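Protein tyrosine phosphatase-like protein (Leishmania major, PDB 3S4O) dephosphorylates phosphotyrosine in proteins as a tyrosine phosphatase and may act as a virulence factor that supports survival inside host macrophages. Local coordinates at residues G79-R84 with M159-K164; L145-E148 with G152-N155; V114-V117 with G121-P124; F23-L28 with I125-A130. One frame throughout, in Å; residues are numbered along the deposited sequence.

Contact 1 (G79-R84 with M159-K164); sequences GAPPTR and MHWITK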
# COMPACT_ATOMS: atom_id res chain seq x y z
N GLY A 79 8.62 -12.44 5.26
CA GLY A 79 9.78 -12.66 4.43
C GLY A 79 9.43 -13.11 3.03
O GLY A 79 10.32 -13.29 2.20
N ALA A 80 8.15 -13.29 2.76
CA ALA A 80 7.71 -13.87 1.49
C ALA A 80 7.32 -12.79 0.52
O ALA A 80 7.02 -11.68 0.94
CB ALA A 80 6.52 -14.83 1.70
N PRO A 81 7.31 -13.10 -0.77
CA PRO A 81 6.65 -12.22 -1.73
C PRO A 81 5.13 -12.41 -1.62
O PRO A 81 4.70 -13.40 -1.04
CB PRO A 81 7.13 -12.72 -3.08
CG PRO A 81 8.16 -13.76 -2.82
CD PRO A 81 7.97 -14.24 -1.44
N PRO A 82 4.34 -11.48 -2.16
CA PRO A 82 2.90 -11.70 -2.22
C PRO A 82 2.58 -13.00 -2.93
O PRO A 82 3.19 -13.32 -3.96
CB PRO A 82 2.38 -10.53 -3.07
CG PRO A 82 3.48 -9.59 -3.15
CD PRO A 82 4.73 -10.38 -3.05
N THR A 83 1.66 -13.76 -2.38
CA THR A 83 1.06 -14.85 -3.15
C THR A 83 0.36 -14.29 -4.40
O THR A 83 0.11 -13.08 -4.54
CB THR A 83 0.05 -15.65 -2.32
OG1 THR A 83 -1.05 -14.80 -1.97
CG2 THR A 83 0.67 -16.19 -1.06
N ARG A 84 0.08 -15.18 -5.33
CA ARG A 84 -0.67 -14.80 -6.53
C ARG A 84 -2.06 -14.26 -6.20
O ARG A 84 -2.52 -13.32 -6.85
CB ARG A 84 -0.78 -16.00 -7.49
CG ARG A 84 -1.26 -15.70 -8.91
CD ARG A 84 -0.55 -14.51 -9.58
NE ARG A 84 0.73 -14.87 -10.20
CZ ARG A 84 1.37 -14.12 -11.10
NH1 ARG A 84 0.87 -12.96 -11.50
NH2 ARG A 84 2.53 -14.54 -11.60
N MSE A 159 13.07 -9.05 -3.29
CA MSE A 159 13.80 -8.32 -4.32
C MSE A 159 13.77 -9.10 -5.63
O MSE A 159 13.47 -8.56 -6.69
CB MSE A 159 15.24 -8.07 -3.84
CG MSE A 159 16.03 -7.06 -4.63
SE MSE A 159 17.53 -6.32 -3.56
CE MSE A 159 17.28 -7.30 -1.88
N HIS A 160 14.09 -10.38 -5.55
CA HIS A 160 14.11 -11.26 -6.73
C HIS A 160 12.74 -11.31 -7.40
O HIS A 160 12.64 -11.20 -8.62
CB HIS A 160 14.59 -12.67 -6.35
CG HIS A 160 16.09 -12.81 -6.29
ND1 HIS A 160 16.74 -13.40 -5.22
CD2 HIS A 160 17.06 -12.45 -7.16
CE1 HIS A 160 18.04 -13.39 -5.43
NE2 HIS A 160 18.26 -12.82 -6.61
N TRP A 161 11.70 -11.46 -6.59
CA TRP A 161 10.33 -11.58 -7.11
C TRP A 161 9.87 -10.33 -7.86
O TRP A 161 9.26 -10.44 -8.92
CB TRP A 161 9.37 -11.88 -5.96
CG TRP A 161 7.94 -11.85 -6.36
CD1 TRP A 161 7.22 -12.87 -6.92
CD2 TRP A 161 7.05 -10.74 -6.23
NE1 TRP A 161 5.93 -12.45 -7.15
CE2 TRP A 161 5.80 -11.15 -6.74
CE3 TRP A 161 7.19 -9.44 -5.74
CZ2 TRP A 161 4.69 -10.30 -6.77
CZ3 TRP A 161 6.08 -8.60 -5.76
CH2 TRP A 161 4.85 -9.03 -6.28
N ILE A 162 10.15 -9.16 -7.31
CA ILE A 162 9.77 -7.90 -7.97
C ILE A 162 10.60 -7.64 -9.24
O ILE A 162 10.09 -7.08 -10.20
CB ILE A 162 9.75 -6.69 -7.02
CG1 ILE A 162 8.86 -5.60 -7.63
CG2 ILE A 162 11.14 -6.19 -6.72
CD1 ILE A 162 8.51 -4.45 -6.71
N THR A 163 11.86 -8.07 -9.25
CA THR A 163 12.70 -7.99 -10.45
C THR A 163 12.20 -8.88 -11.59
O THR A 163 12.45 -8.60 -12.76
CB THR A 163 14.15 -8.38 -10.11
OG1 THR A 163 14.73 -7.37 -9.28
CG2 THR A 163 15.00 -8.57 -11.37
N LYS A 164 11.49 -9.95 -11.22
CA LYS A 164 11.01 -10.97 -12.16
C LYS A 164 9.57 -10.76 -12.66
O LYS A 164 9.17 -11.32 -13.69
CB LYS A 164 11.13 -12.36 -11.51
CG LYS A 164 12.25 -13.21 -12.04
CD LYS A 164 11.81 -14.17 -13.16
CE LYS A 164 10.83 -15.22 -12.65
NZ LYS A 164 10.27 -16.03 -13.76
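P81 and P82 follow directly on the acid loop of the phosphatase, which carries the inferred proton donor D78, and the two rings lie side by side over one face of the W161 indole on helix 156-164. P81 takes the pyrrole half: its CB stands 3.7 Å from the centroid of the five-membered ring, 21° off the normal, with W161 CG as its closest atom at 3.5 Å. P82 takes the benzene half, where CD sits 3.5 Å from the six-membered centroid and only 11° off the normal. P82 CG leans further out, reaching W161 CH2 at 3.5 Å. Both are CH-pi contacts with the C-H groups above the plane, so each proline is matched to its own ring of the indole. The tryptophan reaches them because CG is anti to its backbone N (chi1 173°), which throws the indole off the helix toward the loop. One turn of that helix is tied further by T163 OG1, which bonds to M159 O at 3.1 Å from above the carbonyl plane. Just beyond the prolines, T83 N-caps helix 84-103 through a bond from V86 N to its OG1. P82 also rests on L126, and W161 on I125 and L129, so the proline-tryptophan contact sits against helix 122-133, where the loop passes into helix 84-103.

Contact 2 (L145-E148 with G152-N155); sequences LIRE and GAIN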
# COMPACT_ATOMS: atom_id res chain seq x y z
N LEU A 145 13.65 3.75 -4.08
CA LEU A 145 12.71 4.81 -3.70
C LEU A 145 12.13 4.53 -2.32
O LEU A 145 12.07 5.42 -1.46
CB LEU A 145 11.57 4.91 -4.72
CG LEU A 145 10.61 6.09 -4.57
CD1 LEU A 145 11.30 7.37 -4.08
CD2 LEU A 145 9.86 6.34 -5.90
N ILE A 146 11.71 3.29 -2.11
CA ILE A 146 11.13 2.86 -0.83
C ILE A 146 12.19 2.89 0.26
O ILE A 146 11.91 3.30 1.39
CB ILE A 146 10.48 1.46 -0.93
CG1 ILE A 146 9.12 1.57 -1.64
CG2 ILE A 146 10.32 0.82 0.44
CD1 ILE A 146 8.65 0.32 -2.35
N ARG A 147 13.41 2.47 -0.08
CA ARG A 147 14.53 2.45 0.87
C ARG A 147 15.02 3.85 1.28
O ARG A 147 15.57 4.03 2.37
CB ARG A 147 15.70 1.65 0.31
CG ARG A 147 15.49 0.16 0.39
CD ARG A 147 16.64 -0.59 -0.23
NE ARG A 147 16.45 -2.02 -0.08
CZ ARG A 147 17.14 -2.95 -0.74
NH1 ARG A 147 18.10 -2.60 -1.59
NH2 ARG A 147 16.87 -4.23 -0.54
N GLU A 148 14.84 4.82 0.40
CA GLU A 148 15.13 6.22 0.74
C GLU A 148 14.38 6.58 2.01
O GLU A 148 14.95 7.09 2.98
CB GLU A 148 14.65 7.19 -0.35
CG GLU A 148 15.68 7.61 -1.41
CD GLU A 148 15.05 8.31 -2.61
OE1 GLU A 148 14.26 9.25 -2.35
OE2 GLU A 148 15.33 7.94 -3.78
N GLY A 152 16.30 -0.30 5.14
CA GLY A 152 16.25 -1.73 5.37
C GLY A 152 15.03 -2.46 4.81
O GLY A 152 14.86 -3.65 5.06
N ALA A 153 14.18 -1.76 4.08
CA ALA A 153 13.00 -2.40 3.47
C ALA A 153 13.36 -3.45 2.41
O ALA A 153 14.31 -3.26 1.65
CB ALA A 153 12.08 -1.36 2.88
N ILE A 154 12.60 -4.56 2.41
CA ILE A 154 12.55 -5.55 1.32
C ILE A 154 13.75 -6.51 1.30
O ILE A 154 14.87 -6.12 1.00
CB ILE A 154 12.36 -4.88 -0.08
CG1 ILE A 154 11.03 -4.11 -0.14
CG2 ILE A 154 12.40 -5.94 -1.19
CD1 ILE A 154 10.88 -3.29 -1.38
N ASN A 155 13.49 -7.79 1.63
CA ASN A 155 14.55 -8.80 1.68
C ASN A 155 14.90 -9.32 0.30
O ASN A 155 14.32 -8.91 -0.70
CB ASN A 155 14.22 -9.95 2.66
CG ASN A 155 13.10 -10.87 2.17
OD1 ASN A 155 12.80 -10.95 0.98
ND2 ASN A 155 12.50 -11.59 3.10
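R147 reaches from helix 139-149 to the chain just beyond it and grips two successive carbonyls with one edge of its guanidinium. NE donates to A153 O at 3.0 Å in a nearly straight bond (170°), meeting that oxygen nearly along the C=O axis. NH2 donates to I154 O at 3.2 Å; this bond is more bent, but it lies in the carbonyl plane. Both oxygens sit almost exactly in the plane of the guanidinium, so the pair of bonds fixes its rotation as well as its position. The side chain leaves the helix with CG beside the backbone N and anti to the carbonyl carbon (chi1 -77°), then runs extended from CG to NE, long enough to bring NE to A153 and NH2 on to I154. The acceptor side is shaped by I154, whose positive phi (78°) makes the A153 and I154 carbonyls point the same way instead of to opposite sides. This is the link from helix 139-149 to helix 156-164: N155 is the N-cap of the second helix, its OD1 taking the N-H of Q158. Apolar packing joins the same two segments beside the arginine. I146 turns its CG2 branch to A153 CB at 3.7 Å, and its longer branch, beside the backbone N, ends in CD1, 4.4 Å from I154 CD1. I146 and I154 both rest on P124 of helix 122-133, and I154 is also joined to L120 through the backbone, beside the probable substrate site.

Contact 3 (V114-V117 with G121-P124); sequences VHCV and GRAP. With THJ (thiosulfate), chain C.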
# COMPACT_ATOMS: atom_id res chain seq x y z
N VAL A 114 -1.20 0.74 3.97
CA VAL A 114 -0.76 -0.64 4.05
C VAL A 114 0.09 -0.85 5.31
O VAL A 114 1.06 -0.15 5.52
CB VAL A 114 0.06 -1.09 2.81
CG1 VAL A 114 0.23 -2.59 2.82
CG2 VAL A 114 -0.61 -0.65 1.52
N HIS A 115 -0.30 -1.82 6.13
CA HIS A 115 0.49 -2.17 7.31
C HIS A 115 0.69 -3.66 7.49
O HIS A 115 -0.09 -4.47 7.01
CB HIS A 115 -0.09 -1.53 8.59
CG HIS A 115 -1.33 -2.19 9.11
ND1 HIS A 115 -1.30 -3.39 9.80
CD2 HIS A 115 -2.63 -1.81 9.07
CE1 HIS A 115 -2.53 -3.73 10.14
NE2 HIS A 115 -3.35 -2.79 9.71
N CYS A 116 1.76 -4.01 8.19
CA CYS A 116 1.93 -5.35 8.71
C CYS A 116 2.33 -5.21 10.18
O CYS A 116 1.48 -4.95 11.02
CB CYS A 116 2.94 -6.12 7.86
SG CYS A 116 2.89 -7.96 7.95
N VAL A 117 3.61 -5.40 10.49
CA VAL A 117 4.18 -5.01 11.79
C VAL A 117 5.32 -4.00 11.59
O VAL A 117 5.12 -2.81 11.80
CB VAL A 117 4.68 -6.21 12.62
CG1 VAL A 117 4.82 -5.80 14.08
CG2 VAL A 117 3.76 -7.41 12.47
N GLY A 121 9.04 -5.30 5.06
CA GLY A 121 9.00 -6.41 4.12
C GLY A 121 7.74 -6.43 3.30
O GLY A 121 7.72 -5.98 2.16
N ARG A 122 6.68 -6.93 3.93
CA ARG A 122 5.45 -7.28 3.22
C ARG A 122 4.70 -6.04 2.73
O ARG A 122 4.26 -5.98 1.58
CB ARG A 122 4.57 -8.11 4.14
CG ARG A 122 5.09 -9.48 4.38
CD ARG A 122 4.19 -10.21 5.36
NE ARG A 122 4.66 -9.97 6.72
CZ ARG A 122 4.26 -10.63 7.79
NH1 ARG A 122 3.36 -11.60 7.71
NH2 ARG A 122 4.78 -10.32 8.97
N ALA A 123 4.55 -5.06 3.62
CA ALA A 123 3.92 -3.80 3.26
C ALA A 123 4.63 -3.09 2.10
O ALA A 123 3.98 -2.79 1.10
CB ALA A 123 3.78 -2.87 4.47
N PRO A 124 5.94 -2.84 2.21
CA PRO A 124 6.66 -2.15 1.15
C PRO A 124 6.67 -2.86 -0.19
O PRO A 124 6.75 -2.20 -1.22
CB PRO A 124 8.10 -2.09 1.68
CG PRO A 124 8.00 -2.18 3.10
CD PRO A 124 6.77 -3.00 3.41
S1 THJ C . 6.73 -6.51 7.56
O1 THJ C . 6.30 -7.83 7.03
O2 THJ C . 8.16 -6.31 7.25
O3 THJ C . 6.57 -6.49 9.03
S2 THJ C . 5.67 -5.10 6.74
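H115 and A123 bring their CA atoms within 5.6 Å where strand 111-115 ends and helix 122-133 begins. Between strand and helix the chain folds back sharply, and G121 is the N-cap. From C116 to R122 this is the CX5R phosphate-binding loop of the tyrosine phosphatases, and here it holds a thiosulfate. C116, predicted to form the phosphocysteine intermediate, brings CB to 3.1 Å from S2 of thiosulfate, while SG, anti to the backbone N (chi1 -159°), turns away from S2 to lie over one face of the R122 guanidinium. The model is too tight there to support finer detail. Backbone N-H groups line the anion: R122 N gives a weak bond to thiosulfate O1 at 3.3 Å, V117 N a longer, also weak one to O3 at 3.5 Å, and A118 N adds another. R122 bends at chi3 (-89°) to bring its guanidinium edge round to O1, so NE is also placed to donate, if with some uncertainty in its position. NH1 is held by F76 O. The helix N-terminus probably adds to the attraction for an anion. Beneath the loop, V114 CG1 packs on A123 CB at 3.9 Å, and H115, facing away, bonds through NE2 to the hydroxyl of Y59. Strand 111-115 lies between strands 21-28 and 48-53, V114 pairing with L26 and L28 and H115 with V52 and V54, while A123 touches I27.

Contact 4 (F23-L28 with I125-A130); sequences FHFLIL and ILVALA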
# COMPACT_ATOMS: atom_id res chain seq x y z
N PHE A 23 -1.88 7.40 -7.18
CA PHE A 23 -2.20 6.98 -5.81
C PHE A 23 -1.19 7.53 -4.82
O PHE A 23 0.00 7.63 -5.12
CB PHE A 23 -2.16 5.45 -5.64
CG PHE A 23 -2.76 4.68 -6.76
CD1 PHE A 23 -4.13 4.50 -6.82
CD2 PHE A 23 -1.94 4.09 -7.74
CE1 PHE A 23 -4.69 3.76 -7.85
CE2 PHE A 23 -2.50 3.35 -8.78
CZ PHE A 23 -3.88 3.20 -8.83
N HIS A 24 -1.66 7.83 -3.61
CA HIS A 24 -0.78 8.13 -2.49
C HIS A 24 -0.71 6.87 -1.65
O HIS A 24 -1.73 6.42 -1.14
CB HIS A 24 -1.31 9.27 -1.61
CG HIS A 24 -1.39 10.61 -2.29
ND1 HIS A 24 -0.28 11.36 -2.60
CD2 HIS A 24 -2.46 11.37 -2.63
CE1 HIS A 24 -0.66 12.52 -3.13
NE2 HIS A 24 -1.98 12.55 -3.16
N PHE A 25 0.47 6.29 -1.49
CA PHE A 25 0.63 5.14 -0.60
C PHE A 25 1.23 5.51 0.74
O PHE A 25 2.22 6.24 0.82
CB PHE A 25 1.46 4.03 -1.24
CG PHE A 25 0.81 3.44 -2.45
CD1 PHE A 25 -0.35 2.70 -2.32
CD2 PHE A 25 1.34 3.65 -3.72
CE1 PHE A 25 -0.97 2.16 -3.42
CE2 PHE A 25 0.72 3.11 -4.83
CZ PHE A 25 -0.44 2.37 -4.69
N LEU A 26 0.59 5.02 1.80
CA LEU A 26 1.07 5.18 3.15
C LEU A 26 1.50 3.83 3.68
O LEU A 26 0.67 2.94 3.83
CB LEU A 26 -0.02 5.71 4.06
CG LEU A 26 -0.17 7.20 4.27
CD1 LEU A 26 -1.38 7.42 5.18
CD2 LEU A 26 1.10 7.81 4.90
N ILE A 27 2.79 3.67 3.94
CA ILE A 27 3.30 2.52 4.67
C ILE A 27 3.22 2.84 6.17
O ILE A 27 3.83 3.78 6.64
CB ILE A 27 4.75 2.15 4.31
CG1 ILE A 27 4.90 1.86 2.81
CG2 ILE A 27 5.17 0.88 5.10
CD1 ILE A 27 6.34 1.80 2.34
N LEU A 28 2.44 2.05 6.89
CA LEU A 28 2.10 2.34 8.28
C LEU A 28 2.50 1.22 9.21
O LEU A 28 2.64 0.08 8.79
CB LEU A 28 0.58 2.55 8.46
CG LEU A 28 -0.14 3.61 7.63
CD1 LEU A 28 -1.60 3.16 7.31
CD2 LEU A 28 -0.15 4.95 8.36
N ILE A 125 6.64 -4.19 -0.20
CA ILE A 125 6.75 -4.86 -1.48
C ILE A 125 5.48 -4.71 -2.30
O ILE A 125 5.57 -4.67 -3.51
CB ILE A 125 7.24 -6.32 -1.41
CG1 ILE A 125 8.06 -6.58 -2.69
CG2 ILE A 125 6.09 -7.30 -1.23
CD1 ILE A 125 8.51 -7.96 -2.87
N LEU A 126 4.33 -4.56 -1.66
CA LEU A 126 3.08 -4.25 -2.37
C LEU A 126 3.15 -2.88 -3.01
O LEU A 126 2.68 -2.66 -4.13
CB LEU A 126 1.87 -4.28 -1.43
CG LEU A 126 1.20 -5.65 -1.21
CD1 LEU A 126 -0.23 -5.42 -0.75
CD2 LEU A 126 1.22 -6.56 -2.45
N VAL A 127 3.73 -1.94 -2.27
CA VAL A 127 3.87 -0.57 -2.77
C VAL A 127 4.84 -0.56 -3.93
O VAL A 127 4.57 0.05 -4.97
CB VAL A 127 4.31 0.38 -1.66
CG1 VAL A 127 4.69 1.73 -2.23
CG2 VAL A 127 3.19 0.51 -0.64
N ALA A 128 5.96 -1.26 -3.77
CA ALA A 128 6.96 -1.38 -4.82
C ALA A 128 6.31 -1.88 -6.10
O ALA A 128 6.54 -1.36 -7.18
CB ALA A 128 8.07 -2.32 -4.38
N LEU A 129 5.48 -2.90 -5.96
CA LEU A 129 4.82 -3.50 -7.10
C LEU A 129 3.88 -2.53 -7.80
O LEU A 129 3.79 -2.55 -9.03
CB LEU A 129 4.00 -4.70 -6.65
CG LEU A 129 3.16 -5.31 -7.78
CD1 LEU A 129 3.96 -6.29 -8.60
CD2 LEU A 129 1.90 -5.92 -7.24
N ALA A 130 3.16 -1.72 -7.02
CA ALA A 130 2.27 -0.70 -7.58
C ALA A 130 3.07 0.30 -8.42
O ALA A 130 2.63 0.70 -9.50
CB ALA A 130 1.49 0.03 -6.49
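F25, I27, V127 and A130 form a buried, wholly apolar strand-on-helix contact near the centre of the chain, where helix 122-133 packs lengthwise over strand 21-28 of the mixed sheet. The two axes come within 9.6 Å and run nearly antiparallel, at 164°. V127 is the central piece. Its CG2 fits between the two strand residues, 4.0 Å from F25 CB and 4.1 Å from I27 CG1, while CG1 touches F25 CB and CD2. With chi1 at 170° both methyl branches of the valine are directed at the strand. The phenylalanine ring then continues along the helix by about one turn, and its far end reaches A130: CZ is 3.5 Å from A130 CB. That reach depends on F25 setting CG beside its backbone N (chi1 -64°), which slants the ring back toward the start of the strand and in toward A130. Such packing is the usual alpha/beta layering of the phosphatase domain, a helix laid on one face of a sheet: F25 and I27, two apart in the strand, meet V127 and A130, one turn apart in the helix. F25 also touches I112 of the neighbouring strand and C12 of strand 7-13. A130 touches L94 of helix 84-103 as well, L129 touches L87 and W90 of that helix, and the L126 carbonyl accepts a bond from W90 NE1.

Overall arrangement
Helix 122-133 ties the four contacts together. It starts in contact 3 at the thiosulfate and runs straight into contact 4, their centres 9 Å apart; strands 21-28 and 111-115, neighbours in the sheet, add backbone pairing between the two. Contact 2 packs on the same helix, with I146 CD1 3.4 Å from A128 CB, and contact 1 does so too, with I162 CD1 3.2 Å from A128 CB. Contacts 1 and 2 meet directly, since G79 O lies 2.9 Å from N155 ND2, a probable hydrogen bond. Contact 3 holds the anion itself. Side chains of the others stand back from it: I27 about 6 Å, A153 about 8 Å and P82 about 11 Å.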